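Long-range contact in DNA-damage inducible protein DDI1-like protein (PDB 5YQ8), which acts as an aspartic protease, its retroviral protease-like domain pairing with a second copy in a retropepsin-type dimer: residues G56-C61 with Y81-Q86. Residues are numbered along the deposited sequence; the frame is centred on the assembly and turned at random.
Sequences GRQEIC and YVIEDQ
In the loop that leads into strand 62-71, probably the C-terminal arm of the retropepsin flap, Ile60 and Cys61 pack against Tyr81, Val82 and Ile83 at the end of strand 74-83, residues 58-61 and 81-84 running about 85° apart. The one hydrogen bond between the segments runs from Cys61 N to Val82 O; at 2.5 Å it is modelled very short, so its length is doubtful, and it is bent (N-H...O 140°). It lies just ahead of the pairing of strands 62-71 and 74-83, where Val82 bonds to Gly62. Ile60 splits its branches between two neighbours. Its CG1 sits between the backbone N and the carbonyl carbon (chi1 75°), and CD1 beyond it meets Tyr81 CD1 at 3.5 Å, oblique to the ring. The other branch, CG2, presses tightly on Ile83 CD1, also at 3.5 Å. That same Ile83 methyl reaches Gln58 CG at 3.8 Å, the two side chains crossing at about a right angle. The extended Gln58 chain ends with NE2 4.1 Å from Tyr81 CD2, amide and ring planes far from parallel, while OE1 accepts a weak bond from Gly54 N. Cys61 SG lies 3.8 Å from Glu84 N. Tyr81 also packs on Lys2 of the second subunit. The Gln58 side chain is about 11 Å from that of Asp22, the probable catalytic aspartate. One backbone bond and mostly apolar contacts leave little directional bonding between the two segments.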
loop_
_atom_site.group_PDB
_atom_site.type_symbol
_atom_site.label_atom_id
_atom_site.label_comp_id
_atom_site.label_asym_id
_atom_site.label_seq_id
_atom_site.Cartn_x
_atom_site.Cartn_y
_atom_site.Cartn_z
ATOM N N GLY A 56 -1.504 -1.903 -14.709
ATOM C CA GLY A 56 -1.178 -3.104 -15.400
ATOM C C GLY A 56 -2.163 -3.437 -16.484
ATOM O O GLY A 56 -3.209 -2.808 -16.668
ATOM N N ARG A 57 -1.797 -4.481 -17.200
ATOM C CA ARG A 57 -2.723 -5.210 -18.043
ATOM C C ARG A 57 -3.776 -5.851 -17.115
ATOM O O ARG A 57 -3.545 -6.929 -16.545
ATOM C CB ARG A 57 -1.940 -6.243 -18.821
ATOM C CG ARG A 57 -2.729 -7.327 -19.516
ATOM C CD ARG A 57 -1.753 -8.435 -19.832
ATOM N NE ARG A 57 -1.174 -8.950 -18.603
ATOM C CZ ARG A 57 -1.694 -9.914 -17.856
ATOM N NH1 ARG A 57 -2.825 -10.518 -18.224
ATOM N NH2 ARG A 57 -1.060 -10.300 -16.753
ATOM N N GLN A 58 -4.908 -5.158 -16.976
ATOM C CA GLN A 58 -5.983 -5.478 -16.033
ATOM C C GLN A 58 -7.186 -5.931 -16.858
ATOM O O GLN A 58 -7.682 -5.163 -17.704
ATOM C CB GLN A 58 -6.337 -4.224 -15.233
ATOM C CG GLN A 58 -7.550 -4.411 -14.325
ATOM C CD GLN A 58 -7.906 -3.198 -13.484
ATOM O OE1 GLN A 58 -7.070 -2.312 -13.237
ATOM N NE2 GLN A 58 -9.180 -3.165 -13.016
ATOM N N GLU A 59 -7.639 -7.163 -16.649
ATOM C CA GLU A 59 -8.811 -7.708 -17.407
ATOM C C GLU A 59 -9.730 -8.452 -16.406
ATOM O O GLU A 59 -9.430 -9.537 -15.892
ATOM C CB GLU A 59 -8.383 -8.583 -18.604
ATOM C CG GLU A 59 -7.403 -7.874 -19.558
ATOM C CD GLU A 59 -6.854 -8.810 -20.604
ATOM O OE1 GLU A 59 -6.111 -8.334 -21.503
ATOM O OE2 GLU A 59 -7.198 -10.015 -20.502
ATOM N N ILE A 60 -10.835 -7.816 -16.092
ATOM C CA ILE A 60 -11.617 -8.263 -14.981
ATOM C C ILE A 60 -12.701 -9.232 -15.482
ATOM O O ILE A 60 -13.134 -9.169 -16.643
ATOM C CB ILE A 60 -12.225 -7.058 -14.229
ATOM C CG1 ILE A 60 -13.387 -6.469 -15.021
ATOM C CG2 ILE A 60 -11.161 -5.973 -13.971
ATOM C CD1 ILE A 60 -13.995 -5.264 -14.377
ATOM N N CYS A 61 -13.138 -10.115 -14.594
ATOM C CA CYS A 61 -14.329 -10.917 -14.781
ATOM C C CYS A 61 -15.576 -10.150 -14.430
ATOM O O CYS A 61 -16.624 -10.626 -14.720
ATOM C CB CYS A 61 -14.333 -12.146 -13.872
ATOM S SG CYS A 61 -13.110 -13.373 -14.222
ATOM N N TYR A 81 -13.484 -5.570 -7.821
ATOM C CA TYR A 81 -13.426 -6.250 -9.096
ATOM C C TYR A 81 -13.080 -7.699 -8.897
ATOM O O TYR A 81 -12.479 -8.070 -7.930
ATOM C CB TYR A 81 -12.398 -5.577 -9.990
ATOM C CG TYR A 81 -12.750 -4.168 -10.350
ATOM C CD1 TYR A 81 -13.888 -3.895 -11.122
ATOM C CD2 TYR A 81 -11.959 -3.104 -9.975
ATOM C CE1 TYR A 81 -14.232 -2.618 -11.498
ATOM C CE2 TYR A 81 -12.278 -1.813 -10.408
ATOM C CZ TYR A 81 -13.442 -1.584 -11.145
ATOM O OH TYR A 81 -13.893 -0.354 -11.556
ATOM N N VAL A 82 -13.468 -8.524 -9.852
ATOM C CA VAL A 82 -13.133 -9.927 -9.837
ATOM C C VAL A 82 -12.266 -10.206 -11.059
ATOM O O VAL A 82 -12.665 -9.840 -12.186
ATOM C CB VAL A 82 -14.375 -10.840 -9.787
ATOM C CG1 VAL A 82 -13.955 -12.282 -9.834
ATOM C CG2 VAL A 82 -15.178 -10.610 -8.502
ATOM N N ILE A 83 -11.093 -10.805 -10.821
ATOM C CA ILE A 83 -10.117 -11.076 -11.857
ATOM C C ILE A 83 -9.613 -12.513 -11.723
ATOM O O ILE A 83 -9.184 -12.903 -10.644
ATOM C CB ILE A 83 -8.959 -10.054 -11.754
ATOM C CG1 ILE A 83 -9.477 -8.639 -12.031
ATOM C CG2 ILE A 83 -7.860 -10.407 -12.734
ATOM C CD1 ILE A 83 -8.472 -7.566 -12.401
ATOM N N GLU A 84 -9.615 -13.283 -12.809
ATOM C CA GLU A 84 -9.451 -14.746 -12.706
ATOM C C GLU A 84 -8.163 -15.229 -11.979
ATOM O O GLU A 84 -8.254 -15.840 -10.893
ATOM C CB GLU A 84 -9.609 -15.460 -14.077
ATOM C CG GLU A 84 -9.370 -16.993 -13.967
ATOM C CD GLU A 84 -9.222 -17.686 -15.307
ATOM O OE1 GLU A 84 -10.036 -18.596 -15.639
ATOM O OE2 GLU A 84 -8.237 -17.337 -16.014
ATOM N N ASP A 85 -6.998 -14.989 -12.582
ATOM C CA ASP A 85 -5.727 -15.519 -12.028
ATOM C C ASP A 85 -4.951 -14.378 -11.384
ATOM O O ASP A 85 -4.118 -13.754 -11.992
ATOM C CB ASP A 85 -4.832 -16.217 -13.080
ATOM C CG ASP A 85 -5.429 -17.502 -13.623
ATOM O OD1 ASP A 85 -6.042 -18.261 -12.862
ATOM O OD2 ASP A 85 -5.269 -17.756 -14.824
ATOM N N GLN A 86 -5.264 -14.133 -10.118
ATOM C CA GLN A 86 -4.564 -13.213 -9.260
ATOM C C GLN A 86 -3.965 -14.055 -8.122
ATOM O O GLN A 86 -4.611 -14.936 -7.525
ATOM C CB GLN A 86 -5.544 -12.163 -8.747
ATOM C CG GLN A 86 -4.935 -11.114 -7.838
ATOM C CD GLN A 86 -5.963 -10.167 -7.193
ATOM O OE1 GLN A 86 -6.226 -9.075 -7.695
ATOM N NE2 GLN A 86 -6.489 -10.553 -6.036
#